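Side-chain contacts in NAD dependent epimerase/dehydratase family (uncultured archaeon MedDCM-OCT-S05-C57, PDB 5Y1F), which binds NAD and probably oxidises L-threonine at its beta carbon, as an NAD-dependent L-threonine dehydrogenase that works as a monomer: residues R284-I287 against A288-W291; M258-A262 against E263-K267; L37-Q40 against E41-N45; E318-T321 against N322-L326; N296-D299 against A300-W304. One frame throughout, in Å; residues are numbered along the deposited sequence.

Contact 1: residues R284-I287 against A288-W291; sequences RQDI and ADTW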
loop_
_atom_site.group_PDB
_atom_site.type_symbol
_atom_site.label_atom_id
_atom_site.label_comp_id
_atom_site.label_asym_id
_atom_site.label_seq_id
_atom_site.Cartn_x
_atom_site.Cartn_y
_atom_site.Cartn_z
ATOM N N ARG A 284 17.141 2.495 -7.326
ATOM C CA ARG A 284 15.950 2.941 -6.630
ATOM C C ARG A 284 15.987 4.421 -6.301
ATOM O O ARG A 284 14.936 5.038 -6.142
ATOM C CB ARG A 284 15.670 2.069 -5.436
ATOM C CG ARG A 284 15.251 0.655 -5.865
ATOM C CD ARG A 284 15.233 -0.395 -4.782
ATOM N NE ARG A 284 16.585 -0.794 -4.447
ATOM C CZ ARG A 284 16.880 -1.731 -3.564
ATOM N NH1 ARG A 284 18.149 -2.003 -3.357
ATOM N NH2 ARG A 284 15.938 -2.387 -2.946
ATOM N N GLN A 285 17.196 4.976 -6.193
ATOM C CA GLN A 285 17.328 6.433 -6.033
ATOM C C GLN A 285 16.657 7.196 -7.129
ATOM O O GLN A 285 16.056 8.254 -6.908
ATOM C CB GLN A 285 18.795 6.839 -6.023
ATOM C CG GLN A 285 19.033 8.306 -5.664
ATOM C CD GLN A 285 18.757 8.570 -4.242
ATOM O OE1 GLN A 285 17.865 9.321 -3.833
ATOM N NE2 GLN A 285 19.480 7.884 -3.448
ATOM N N ASP A 286 16.819 6.704 -8.351
ATOM C CA ASP A 286 16.272 7.392 -9.523
ATOM C C ASP A 286 14.746 7.411 -9.500
ATOM O O ASP A 286 14.112 8.258 -10.119
ATOM C CB ASP A 286 16.811 6.784 -10.829
ATOM C CG ASP A 286 18.338 6.839 -10.914
ATOM O OD1 ASP A 286 18.947 7.849 -10.506
ATOM O OD2 ASP A 286 18.931 5.859 -11.412
ATOM N N ILE A 287 14.126 6.438 -8.843
ATOM C CA ILE A 287 12.686 6.427 -8.623
ATOM C C ILE A 287 12.303 7.436 -7.550
ATOM O O ILE A 287 11.491 8.371 -7.781
ATOM C CB ILE A 287 12.221 5.015 -8.209
ATOM C CG1 ILE A 287 12.497 4.015 -9.351
ATOM C CG2 ILE A 287 10.739 5.052 -7.837
ATOM C CD1 ILE A 287 12.203 2.560 -8.975
ATOM N N ALA A 288 12.931 7.313 -6.372
ATOM C CA ALA A 288 12.622 8.174 -5.249
ATOM C C ALA A 288 12.779 9.640 -5.540
ATOM O O ALA A 288 11.995 10.489 -5.071
ATOM C CB ALA A 288 13.498 7.780 -4.026
ATOM N N ASP A 289 13.798 9.990 -6.320
ATOM C CA ASP A 289 14.092 11.378 -6.640
ATOM C C ASP A 289 12.934 12.030 -7.398
ATOM O O ASP A 289 12.826 13.271 -7.373
ATOM C CB ASP A 289 15.321 11.483 -7.592
ATOM C CG ASP A 289 16.664 11.247 -6.951
ATOM O OD1 ASP A 289 16.726 11.216 -5.736
ATOM O OD2 ASP A 289 17.624 11.081 -7.774
ATOM N N THR A 290 12.076 11.250 -8.064
ATOM C CA THR A 290 10.990 11.815 -8.879
ATOM C C THR A 290 9.709 11.982 -8.101
ATOM O O THR A 290 8.726 12.431 -8.657
ATOM C CB THR A 290 10.712 10.977 -10.133
ATOM O OG1 THR A 290 10.034 9.770 -9.779
ATOM C CG2 THR A 290 12.023 10.705 -10.923
ATOM N N TRP A 291 9.708 11.616 -6.822
ATOM C CA TRP A 291 8.500 11.641 -5.982
ATOM C C TRP A 291 8.506 12.846 -5.053
ATOM O O TRP A 291 9.565 13.382 -4.727
ATOM C CB TRP A 291 8.377 10.360 -5.141
ATOM C CG TRP A 291 8.126 9.117 -5.922
ATOM C CD1 TRP A 291 7.774 9.030 -7.242
ATOM C CD2 TRP A 291 8.106 7.805 -5.424
ATOM N NE1 TRP A 291 7.584 7.724 -7.590
ATOM C CE2 TRP A 291 7.765 6.937 -6.490
ATOM C CE3 TRP A 291 8.378 7.250 -4.172
ATOM C CZ2 TRP A 291 7.670 5.550 -6.324
ATOM C CZ3 TRP A 291 8.181 5.862 -3.993
ATOM C CH2 TRP A 291 7.914 5.033 -5.092
#
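I287 and W291 run alongside each other in the same direction, with the CG2 methyl of I287 over one face of the indole, toward its rim and nearest to CZ2 (3.5 Å between I287 CG2 and W291 CZ2). A chi1 of -63° sets CG1 of I287 beside the backbone N, which leaves CG2 anti to it and directed at the ring. The carbonyl oxygen I287 O lies over the ring as well, and T290 takes hold of it twice: T290 OG1 donates to I287 O over 2.8 Å in the carbonyl plane, while T290 N meets the same I287 O at 3.0 Å from above that plane. Threonine suits the place because its hydroxyl can fold back on the last turn of the short helix 284-288, whose exit is a type I beta turn from A288 to W291. Leading into that turn, A288 N to R284 O (3.0 Å) and D289 N to Q285 O (2.9 Å) are helical bonds. Further out, A288, small enough to lie close, and W291 both rest on L224 of strand 223-228, and I287 packs on helix 94-99. W291 stands about 5 Å, side chain to side chain, from the NAD-binding Y156.

Contact 2: residues M258-A262 against E263-K267; sequences MSFSA and EELEK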
loop_
_atom_site.group_PDB
_atom_site.type_symbol
_atom_site.label_atom_id
_atom_site.label_comp_id
_atom_site.label_asym_id
_atom_site.label_seq_id
_atom_site.Cartn_x
_atom_site.Cartn_y
_atom_site.Cartn_z
ATOM N N MET A 258 3.976 11.160 7.951
ATOM C CA MET A 258 5.331 11.651 8.254
ATOM C C MET A 258 6.082 11.969 6.980
ATOM O O MET A 258 5.758 11.455 5.905
ATOM C CB MET A 258 6.137 10.576 8.987
ATOM C CG MET A 258 5.616 10.221 10.362
ATOM S SD MET A 258 6.390 8.774 11.088
ATOM C CE MET A 258 5.506 7.521 10.189
ATOM N N SER A 259 7.125 12.769 7.106
ATOM C CA SER A 259 8.072 13.021 6.041
ATOM C C SER A 259 9.403 13.251 6.705
ATOM O O SER A 259 9.439 14.063 7.654
ATOM C CB SER A 259 7.638 14.286 5.298
ATOM O OG SER A 259 6.543 14.036 4.451
ATOM N N PHE A 260 10.348 12.369 6.492
ATOM C CA PHE A 260 11.674 12.432 7.106
ATOM C C PHE A 260 12.675 11.928 6.100
ATOM O O PHE A 260 12.315 11.206 5.187
ATOM C CB PHE A 260 11.766 11.634 8.400
ATOM C CG PHE A 260 11.285 10.214 8.309
ATOM C CD1 PHE A 260 12.028 9.235 7.703
ATOM C CD2 PHE A 260 10.057 9.838 8.902
ATOM C CE1 PHE A 260 11.560 7.942 7.619
ATOM C CE2 PHE A 260 9.605 8.536 8.814
ATOM C CZ PHE A 260 10.341 7.599 8.195
ATOM N N SER A 261 13.938 12.326 6.272
ATOM C CA SER A 261 14.996 11.820 5.433
ATOM C C SER A 261 15.591 10.534 6.015
ATOM O O SER A 261 15.390 10.209 7.191
ATOM C CB SER A 261 16.101 12.832 5.278
ATOM O OG SER A 261 16.706 13.049 6.493
ATOM N N ALA A 262 16.338 9.831 5.191
ATOM C CA ALA A 262 16.978 8.594 5.624
ATOM C C ALA A 262 17.892 8.812 6.827
ATOM O O ALA A 262 17.831 8.034 7.790
ATOM C CB ALA A 262 17.734 7.933 4.481
ATOM N N GLU A 263 18.706 9.855 6.812
ATOM C CA GLU A 263 19.572 10.095 7.977
ATOM C C GLU A 263 18.768 10.498 9.193
ATOM O O GLU A 263 19.223 10.250 10.302
ATOM C CB GLU A 263 20.676 11.104 7.656
ATOM C CG GLU A 263 20.229 12.498 7.346
ATOM C CD GLU A 263 21.357 13.507 7.194
ATOM O OE1 GLU A 263 22.549 13.195 7.512
ATOM O OE2 GLU A 263 21.021 14.656 6.933
ATOM N N GLU A 264 17.641 11.185 9.029
ATOM C CA GLU A 264 16.803 11.459 10.185
ATOM C C GLU A 264 16.290 10.170 10.816
ATOM O O GLU A 264 16.206 10.027 12.057
ATOM C CB GLU A 264 15.661 12.412 9.807
ATOM C CG GLU A 264 16.183 13.842 9.526
ATOM C CD GLU A 264 15.212 14.767 8.787
ATOM O OE1 GLU A 264 14.136 14.331 8.355
ATOM O OE2 GLU A 264 15.632 15.913 8.436
ATOM N N LEU A 265 15.907 9.208 9.997
ATOM C CA LEU A 265 15.486 7.900 10.508
ATOM C C LEU A 265 16.661 7.207 11.200
ATOM O O LEU A 265 16.495 6.625 12.278
ATOM C CB LEU A 265 14.908 7.049 9.385
ATOM C CG LEU A 265 14.451 5.676 9.860
ATOM C CD1 LEU A 265 13.335 5.787 10.883
ATOM C CD2 LEU A 265 13.982 4.855 8.658
ATOM N N GLU A 266 17.849 7.260 10.607
ATOM C CA GLU A 266 19.036 6.676 11.243
ATOM C C GLU A 266 19.225 7.270 12.633
ATOM O O GLU A 266 19.505 6.514 13.602
ATOM C CB GLU A 266 20.269 6.905 10.390
ATOM C CG GLU A 266 21.545 6.368 11.033
ATOM C CD GLU A 266 22.831 6.796 10.346
ATOM O OE1 GLU A 266 23.902 6.433 10.900
ATOM O OE2 GLU A 266 22.848 7.461 9.276
ATOM N N LYS A 267 19.098 8.585 12.766
ATOM C CA LYS A 267 19.327 9.204 14.063
ATOM C C LYS A 267 18.251 8.768 15.050
ATOM O O LYS A 267 18.556 8.514 16.217
ATOM C CB LYS A 267 19.305 10.712 13.929
ATOM C CG LYS A 267 20.557 11.323 13.317
ATOM C CD LYS A 267 20.400 12.834 13.168
ATOM C CE LYS A 267 21.653 13.513 12.632
ATOM N NZ LYS A 267 22.018 13.132 11.238
HETATM O O HOH W 1 18.707 14.918 5.511
#
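S261 and E264 exchange hydrogen bonds, each side chain serving the other's backbone. E264 N donates to S261 OG over 3.3 Å, and S261 N donates to E264 OE1 over 2.9 Å, nearly straight at 167° but from above the carboxylate plane. Serine is apt at this N-cap because its short hydroxyl, held between its own backbone N and carbonyl carbon (chi1 65°), faces the first turn; glutamate three residues on is long enough to reach back. The two make a capping box where strand 258-261 gives way to helix 262-270, their short axes nearly perpendicular (92°). Backbone bonds carry the helix onward: L265 N to S261 O at 3.0 Å and E266 N to A262 O at 2.9 Å. Among the charged groups, E264 OE1 also pairs with R223 NH1, so an alanine here would probably cost S261 N its acceptor and R223 a carboxylate partner. E263 has R220 as its main partner, and a water 2.7 Å from E263 OE2 donates to it and also bonds S261 OG. In the apolar contact F260 CE1 lies 3.9 Å from L265 CB, the side chains crossing at a slant, with F260 also against I312 and M315.

Contact 3: residues L37-Q40 against E41-N45; sequences LALQ and EKYGN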
loop_
_atom_site.group_PDB
_atom_site.type_symbol
_atom_site.label_atom_id
_atom_site.label_comp_id
_atom_site.label_asym_id
_atom_site.label_seq_id
_atom_site.Cartn_x
_atom_site.Cartn_y
_atom_site.Cartn_z
ATOM N N LEU A 37 -5.750 -9.748 9.015
ATOM C CA LEU A 37 -6.005 -9.793 10.443
ATOM C C LEU A 37 -6.984 -8.745 10.877
ATOM O O LEU A 37 -7.926 -9.055 11.656
ATOM C CB LEU A 37 -4.696 -9.626 11.223
ATOM C CG LEU A 37 -4.829 -9.604 12.760
ATOM C CD1 LEU A 37 -5.510 -10.865 13.274
ATOM C CD2 LEU A 37 -3.477 -9.369 13.428
ATOM N N ALA A 38 -6.822 -7.506 10.447
ATOM C CA ALA A 38 -7.708 -6.459 10.862
ATOM C C ALA A 38 -9.139 -6.750 10.403
ATOM O O ALA A 38 -10.095 -6.471 11.139
ATOM C CB ALA A 38 -7.232 -5.123 10.333
ATOM N N LEU A 39 -9.298 -7.287 9.201
ATOM C CA LEU A 39 -10.649 -7.572 8.677
ATOM C C LEU A 39 -11.247 -8.766 9.418
ATOM O O LEU A 39 -12.453 -8.765 9.704
ATOM C CB LEU A 39 -10.585 -7.835 7.185
ATOM C CG LEU A 39 -10.281 -6.659 6.307
ATOM C CD1 LEU A 39 -9.935 -7.107 4.893
ATOM C CD2 LEU A 39 -11.470 -5.709 6.312
ATOM N N GLN A 40 -10.439 -9.744 9.747
ATOM C CA GLN A 40 -10.944 -10.890 10.548
ATOM C C GLN A 40 -11.456 -10.380 11.890
ATOM O O GLN A 40 -12.532 -10.818 12.352
ATOM C CB GLN A 40 -9.868 -11.935 10.792
ATOM C CG GLN A 40 -9.497 -12.712 9.552
ATOM C CD GLN A 40 -8.320 -13.639 9.803
ATOM O OE1 GLN A 40 -8.346 -14.793 9.342
ATOM N NE2 GLN A 40 -7.297 -13.155 10.425
ATOM N N GLU A 41 -10.728 -9.469 12.530
ATOM C CA GLU A 41 -11.159 -8.972 13.840
ATOM C C GLU A 41 -12.399 -8.097 13.717
ATOM O O GLU A 41 -13.271 -8.122 14.592
ATOM C CB GLU A 41 -10.020 -8.188 14.470
ATOM C CG GLU A 41 -8.836 -9.036 14.876
ATOM C CD GLU A 41 -7.761 -8.175 15.512
ATOM O OE1 GLU A 41 -6.634 -8.093 14.977
ATOM O OE2 GLU A 41 -8.097 -7.502 16.499
ATOM N N LYS A 42 -12.515 -7.324 12.638
ATOM C CA LYS A 42 -13.634 -6.415 12.450
ATOM C C LYS A 42 -14.921 -7.162 12.128
ATOM O O LYS A 42 -15.997 -6.837 12.667
ATOM C CB LYS A 42 -13.322 -5.400 11.364
ATOM C CG LYS A 42 -14.410 -4.371 11.179
ATOM C CD LYS A 42 -13.979 -3.268 10.245
ATOM C CE LYS A 42 -15.110 -2.269 10.180
ATOM N NZ LYS A 42 -14.616 -1.004 9.592
ATOM N N TYR A 43 -14.835 -8.128 11.224
ATOM C CA TYR A 43 -16.021 -8.755 10.619
ATOM C C TYR A 43 -16.268 -10.160 11.070
ATOM O O TYR A 43 -17.371 -10.673 10.830
ATOM C CB TYR A 43 -15.904 -8.723 9.114
ATOM C CG TYR A 43 -15.969 -7.358 8.579
ATOM C CD1 TYR A 43 -14.861 -6.729 8.055
ATOM C CD2 TYR A 43 -17.173 -6.651 8.584
ATOM C CE1 TYR A 43 -14.942 -5.457 7.531
ATOM C CE2 TYR A 43 -17.252 -5.362 8.071
ATOM C CZ TYR A 43 -16.128 -4.791 7.517
ATOM O OH TYR A 43 -16.193 -3.559 6.932
ATOM N N GLY A 44 -15.270 -10.812 11.661
ATOM C CA GLY A 44 -15.322 -12.218 12.026
ATOM C C GLY A 44 -14.490 -13.022 11.066
ATOM O O GLY A 44 -14.473 -12.781 9.858
ATOM N N ASN A 45 -13.788 -14.016 11.558
ATOM C CA ASN A 45 -12.871 -14.753 10.720
ATOM C C ASN A 45 -13.589 -15.454 9.570
ATOM O O ASN A 45 -13.063 -15.496 8.449
ATOM C CB ASN A 45 -12.008 -15.744 11.516
ATOM C CG ASN A 45 -11.001 -15.057 12.400
ATOM O OD1 ASN A 45 -9.792 -15.330 12.316
ATOM N ND2 ASN A 45 -11.469 -14.191 13.253
#
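L39 and Y43, one turn apart, form the tight side of this helix end. Their side chains run alongside each other, and the L39 CD2 methyl lies in the plane of the phenol at its edge, 3.7 Å from Y43 CE1. One face of that ring is covered by the aliphatic part of its neighbour K42, whose CG sits 3.8 Å above the plane of the Y43 ring, over its centre; K42 continues in an extended chain to a salt bridge with D241. Leucine fits the inner position, since it also packs on V24 and I48, while the amphipathic tyrosine can lie along I22. The helix 30-43 is the first crossover of the Rossmann fold, joining strands 21-25 and 48-52 in a beta-alpha-beta unit. It closes with G44 N donating to Q40 O at 2.8 Å, a bent bond (135°) that comes from above the carbonyl plane. G44 has positive phi, and at its backbone angles a CB would jam against the preceding carbonyl. Q40 reaches alongside N45 with an extended chain, Q40 CG lying 4.0 Å from N45 CG. With an alanine here the chain beyond CB is gone, which would probably open a gap beside N45 and leave its side chain freer to turn. On the solvent-exposed flank E41 lies across L37, its carboxylate oxygen OE1 close against L37 CG (3.2 Å) without a hydrogen bond.

Contact 4: residues E318-T321 against N322-L326; sequences EMIT and NLRRL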
loop_
_atom_site.group_PDB
_atom_site.type_symbol
_atom_site.label_atom_id
_atom_site.label_comp_id
_atom_site.label_asym_id
_atom_site.label_seq_id
_atom_site.Cartn_x
_atom_site.Cartn_y
_atom_site.Cartn_z
ATOM N N GLU A 318 7.558 0.719 18.372
ATOM C CA GLU A 318 6.883 -0.527 17.975
ATOM C C GLU A 318 7.836 -1.399 17.186
ATOM O O GLU A 318 7.899 -2.621 17.324
ATOM C CB GLU A 318 5.647 -0.237 17.126
ATOM C CG GLU A 318 4.433 0.217 17.900
ATOM C CD GLU A 318 3.697 -0.906 18.611
ATOM O OE1 GLU A 318 4.157 -2.086 18.610
ATOM O OE2 GLU A 318 2.675 -0.569 19.270
ATOM N N MET A 319 8.498 -0.793 16.208
ATOM C CA MET A 319 9.384 -1.544 15.339
ATOM C C MET A 319 10.498 -2.200 16.152
ATOM O O MET A 319 10.808 -3.411 16.001
ATOM C CB MET A 319 10.005 -0.622 14.288
ATOM C CG MET A 319 9.056 -0.114 13.238
ATOM S SD MET A 319 8.405 -1.380 12.138
ATOM C CE MET A 319 9.841 -1.710 11.166
ATOM N N ILE A 320 11.198 -1.387 16.937
ATOM C CA ILE A 320 12.361 -1.906 17.635
ATOM C C ILE A 320 11.973 -2.964 18.672
ATOM O O ILE A 320 12.646 -4.020 18.773
ATOM C CB ILE A 320 13.206 -0.775 18.268
ATOM C CG1 ILE A 320 13.836 0.051 17.147
ATOM C CG2 ILE A 320 14.259 -1.362 19.235
ATOM C CD1 ILE A 320 14.606 1.246 17.620
ATOM N N THR A 321 10.897 -2.742 19.406
ATOM C CA THR A 321 10.475 -3.723 20.412
ATOM C C THR A 321 10.207 -5.083 19.758
ATOM O O THR A 321 10.725 -6.121 20.200
ATOM C CB THR A 321 9.296 -3.227 21.208
ATOM O OG1 THR A 321 9.643 -1.986 21.853
ATOM C CG2 THR A 321 8.881 -4.267 22.237
ATOM N N ASN A 322 9.415 -5.105 18.689
ATOM C CA ASN A 322 9.052 -6.352 18.042
ATOM C C ASN A 322 10.245 -6.994 17.371
ATOM O O ASN A 322 10.442 -8.222 17.431
ATOM C CB ASN A 322 7.899 -6.133 17.071
ATOM C CG ASN A 322 6.578 -6.058 17.798
ATOM O OD1 ASN A 322 6.108 -7.093 18.277
ATOM N ND2 ASN A 322 6.022 -4.881 17.995
ATOM N N LEU A 323 11.096 -6.200 16.729
ATOM C CA LEU A 323 12.264 -6.753 16.079
ATOM C C LEU A 323 13.280 -7.313 17.055
ATOM O O LEU A 323 13.867 -8.370 16.788
ATOM C CB LEU A 323 12.899 -5.743 15.114
ATOM C CG LEU A 323 12.096 -5.448 13.863
ATOM C CD1 LEU A 323 12.647 -4.218 13.181
ATOM C CD2 LEU A 323 12.091 -6.614 12.882
ATOM N N ARG A 324 13.399 -6.685 18.201
ATOM C CA ARG A 324 14.293 -7.229 19.212
ATOM C C ARG A 324 13.731 -8.587 19.664
ATOM O O ARG A 324 14.495 -9.532 19.916
ATOM C CB ARG A 324 14.432 -6.284 20.389
ATOM C CG ARG A 324 15.401 -5.120 20.184
ATOM C CD ARG A 324 15.728 -4.384 21.470
ATOM N NE ARG A 324 14.554 -3.957 22.217
ATOM C CZ ARG A 324 14.494 -2.864 22.978
ATOM N NH1 ARG A 324 15.546 -2.060 23.101
ATOM N NH2 ARG A 324 13.356 -2.546 23.589
ATOM N N ARG A 325 12.428 -8.686 19.849
ATOM C CA ARG A 325 11.809 -9.928 20.295
ATOM C C ARG A 325 12.115 -11.007 19.286
ATOM O O ARG A 325 12.510 -12.121 19.647
ATOM C CB ARG A 325 10.319 -9.726 20.472
ATOM C CG ARG A 325 9.599 -11.022 20.775
ATOM C CD ARG A 325 8.148 -10.765 21.111
ATOM N NE ARG A 325 7.402 -10.105 20.029
ATOM C CZ ARG A 325 7.146 -10.660 18.882
ATOM N NH1 ARG A 325 7.346 -11.935 18.660
ATOM N NH2 ARG A 325 6.553 -9.958 17.924
ATOM N N LEU A 326 11.885 -10.718 18.015
ATOM C CA LEU A 326 12.132 -11.684 16.964
ATOM C C LEU A 326 13.592 -12.106 16.869
ATOM O O LEU A 326 13.882 -13.184 16.317
ATOM C CB LEU A 326 11.732 -11.083 15.624
ATOM C CG LEU A 326 10.309 -11.202 15.064
ATOM C CD1 LEU A 326 9.456 -12.275 15.732
ATOM C CD2 LEU A 326 9.581 -9.882 14.942
#
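E318 O takes two donors from the same residue one turn on: N322 N at 3.2 Å and N322 ND2 at 3.0 Å, which arrive from opposite faces of the carbonyl plane. The amide is able to do this because N322 CG stands anti to its carbonyl carbon, beside the backbone N (chi1 -79°), folding the side chain back toward the preceding turn. The E318 carboxylate runs alongside, almost coplanar with that amide (5°), with E318 OE1 3.4 Å from N322 ND2. The other end of the amide is used too: R325 NH2 donates to N322 OD1 over 2.9 Å, nearly straight at 171°, on a lone pair and in the plane of the guanidinium. Asparagine therefore suits its position by offering a donor backward and an acceptor forward. T321 OG1 is satisfied by the backbone, bonding to E317 O, and the main-chain carbonyls of M319, I320 and T321 receive L323 N, R324 N and R325 N. R324 bends at chi3 so that one face of the guanidinium lies over I320 CG2, 3.8 Å from its plane. On the buried flank the touch is light, M319 CE being 4.3 Å from L323 CD1, and both residues turn to Y205. This is the i to i+4 pattern of an amphipathic alpha helix, here the C-terminal helix 312-326, packed by its apolar side on helix 199-211 and strand 223-228.

Contact 5: residues N296-D299 against A300-W304; sequences NDDD and ARKDW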
loop_
_atom_site.group_PDB
_atom_site.type_symbol
_atom_site.label_atom_id
_atom_site.label_comp_id
_atom_site.label_asym_id
_atom_site.label_seq_id
_atom_site.Cartn_x
_atom_site.Cartn_y
_atom_site.Cartn_z
ATOM N N ASN A 296 -0.360 16.855 0.759
ATOM C CA ASN A 296 -1.540 17.546 1.379
ATOM C C ASN A 296 -2.724 16.587 1.295
ATOM O O ASN A 296 -3.302 16.395 0.213
ATOM C CB ASN A 296 -1.842 18.866 0.667
ATOM C CG ASN A 296 -2.826 19.724 1.417
ATOM O OD1 ASN A 296 -2.776 21.006 1.309
ATOM N ND2 ASN A 296 -3.642 19.126 2.187
ATOM N N ASP A 297 -3.131 16.049 2.443
ATOM C CA ASP A 297 -4.262 15.144 2.549
ATOM C C ASP A 297 -5.473 15.777 3.204
ATOM O O ASP A 297 -6.258 15.105 3.840
ATOM C CB ASP A 297 -3.870 13.873 3.264
ATOM C CG ASP A 297 -3.458 14.100 4.699
ATOM O OD1 ASP A 297 -3.373 13.096 5.452
ATOM O OD2 ASP A 297 -3.233 15.264 5.079
ATOM N N ASP A 298 -5.658 17.080 3.008
ATOM C CA ASP A 298 -6.802 17.741 3.602
ATOM C C ASP A 298 -8.124 17.099 3.244
ATOM O O ASP A 298 -9.021 17.028 4.080
ATOM C CB ASP A 298 -6.885 19.220 3.247
ATOM C CG ASP A 298 -7.927 19.956 4.089
ATOM O OD1 ASP A 298 -7.823 19.925 5.318
ATOM O OD2 ASP A 298 -8.956 20.388 3.546
ATOM N N ASP A 299 -8.272 16.601 2.025
ATOM C CA ASP A 299 -9.559 16.050 1.643
ATOM C C ASP A 299 -9.897 14.805 2.421
ATOM O O ASP A 299 -11.055 14.604 2.790
ATOM C CB ASP A 299 -9.625 15.784 0.145
ATOM C CG ASP A 299 -9.562 17.064 -0.619
ATOM O OD1 ASP A 299 -10.470 17.901 -0.437
ATOM O OD2 ASP A 299 -8.585 17.275 -1.366
ATOM N N ALA A 300 -8.921 13.941 2.710
ATOM C CA ALA A 300 -9.174 12.778 3.577
ATOM C C ALA A 300 -9.555 13.232 5.002
ATOM O O ALA A 300 -10.415 12.638 5.667
ATOM C CB ALA A 300 -7.949 11.863 3.612
ATOM N N ARG A 301 -8.798 14.204 5.504
ATOM C CA ARG A 301 -9.029 14.715 6.886
ATOM C C ARG A 301 -10.406 15.333 6.968
ATOM O O ARG A 301 -11.087 15.179 8.014
ATOM C CB ARG A 301 -7.924 15.702 7.252
ATOM C CG ARG A 301 -6.526 15.107 7.327
ATOM C CD ARG A 301 -5.487 16.147 7.626
ATOM N NE ARG A 301 -4.146 15.586 7.654
ATOM C CZ ARG A 301 -3.488 15.177 8.729
ATOM N NH1 ARG A 301 -3.972 15.322 9.935
ATOM N NH2 ARG A 301 -2.310 14.557 8.562
ATOM N N LYS A 302 -10.839 16.004 5.911
ATOM C CA LYS A 302 -12.136 16.717 5.886
ATOM C C LYS A 302 -13.292 15.746 5.649
ATOM O O LYS A 302 -14.282 15.729 6.382
ATOM C CB LYS A 302 -12.112 17.762 4.800
ATOM C CG LYS A 302 -13.378 18.600 4.790
ATOM C CD LYS A 302 -13.347 19.546 3.623
ATOM C CE LYS A 302 -14.446 20.577 3.750
ATOM N NZ LYS A 302 -14.570 21.333 2.488
ATOM N N ASP A 303 -13.188 14.879 4.645
ATOM C CA ASP A 303 -14.349 14.106 4.195
ATOM C C ASP A 303 -14.624 12.964 5.114
ATOM O O ASP A 303 -15.801 12.663 5.350
ATOM C CB ASP A 303 -14.077 13.489 2.819
ATOM C CG ASP A 303 -14.066 14.485 1.663
ATOM O OD1 ASP A 303 -14.247 15.702 1.850
ATOM O OD2 ASP A 303 -13.826 14.034 0.497
ATOM N N TRP A 304 -13.614 12.257 5.608
ATOM C CA TRP A 304 -13.830 11.062 6.385
ATOM C C TRP A 304 -13.012 10.975 7.650
ATOM O O TRP A 304 -12.837 9.922 8.241
ATOM C CB TRP A 304 -13.722 9.811 5.502
ATOM C CG TRP A 304 -12.492 9.655 4.643
ATOM C CD1 TRP A 304 -12.317 10.095 3.387
ATOM C CD2 TRP A 304 -11.284 8.983 5.000
ATOM N NE1 TRP A 304 -11.062 9.759 2.924
ATOM C CE2 TRP A 304 -10.411 9.106 3.911
ATOM C CE3 TRP A 304 -10.840 8.339 6.148
ATOM C CZ2 TRP A 304 -9.172 8.488 3.892
ATOM C CZ3 TRP A 304 -9.578 7.780 6.145
ATOM C CH2 TRP A 304 -8.759 7.861 5.030
HETATM O O HOH W 2 -13.151 17.458 0.119
#
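D297 OD2 meets the guanidinium of R301 at its edge, in its plane, while the carboxylate itself is turned 71° against that plane. The other flat group is the indole of W304, which has A300 O over one face, 3.7 Å above the plane of the W304 ring and toward the rim. Large and apolar, W304 is buried against A235 and L239 of helix 229-241, with Y253 meeting it edge-to-face. D297 stands at the N-cap position of the short helix 298-304. Rather than capping, its side chain makes a salt bridge one turn on: R301 NE donates to D297 OD2 over 2.8 Å at 166°, on the syn side but 34° out of the carboxylate plane. The straight run of R301 from CG to NE brings the NE edge there, and D297 OD1 is held in turn by S256 N. An aspartate suits this place because one oxygen can serve the arginine and the other the backbone. The main chain repeats the spacing, R301 N donating to D297 O at 3.2 Å. D303 OD2 is bonded to Y253 OH and N248 N. On the D299 side one water donates to two carboxylates, lying 2.8 Å from D299 OD1 and 2.7 Å from D303 OD1.

From the N terminus, contact 3 comes first and ends the helix of the first beta-alpha-beta unit in the NAD-binding part of the fold. Contact 2 follows far along the chain, where strand 258-261 turns into helix 262-270. Contact 1 then closes helix 284-288, contact 5 opens helix 298-304, and contact 4 lies in the last helix, 312-326. All five are local and run in series, so none nests in or crosses another, and no two touch. Shared neighbours tie them together: L265 of contact 2 and the helix of contact 4 pack on helix 199-211, while the helix of contact 3 and W304 of contact 5 pack on helix 229-241. Contacts 1 and 3 lie on opposite sides of the chain's centre.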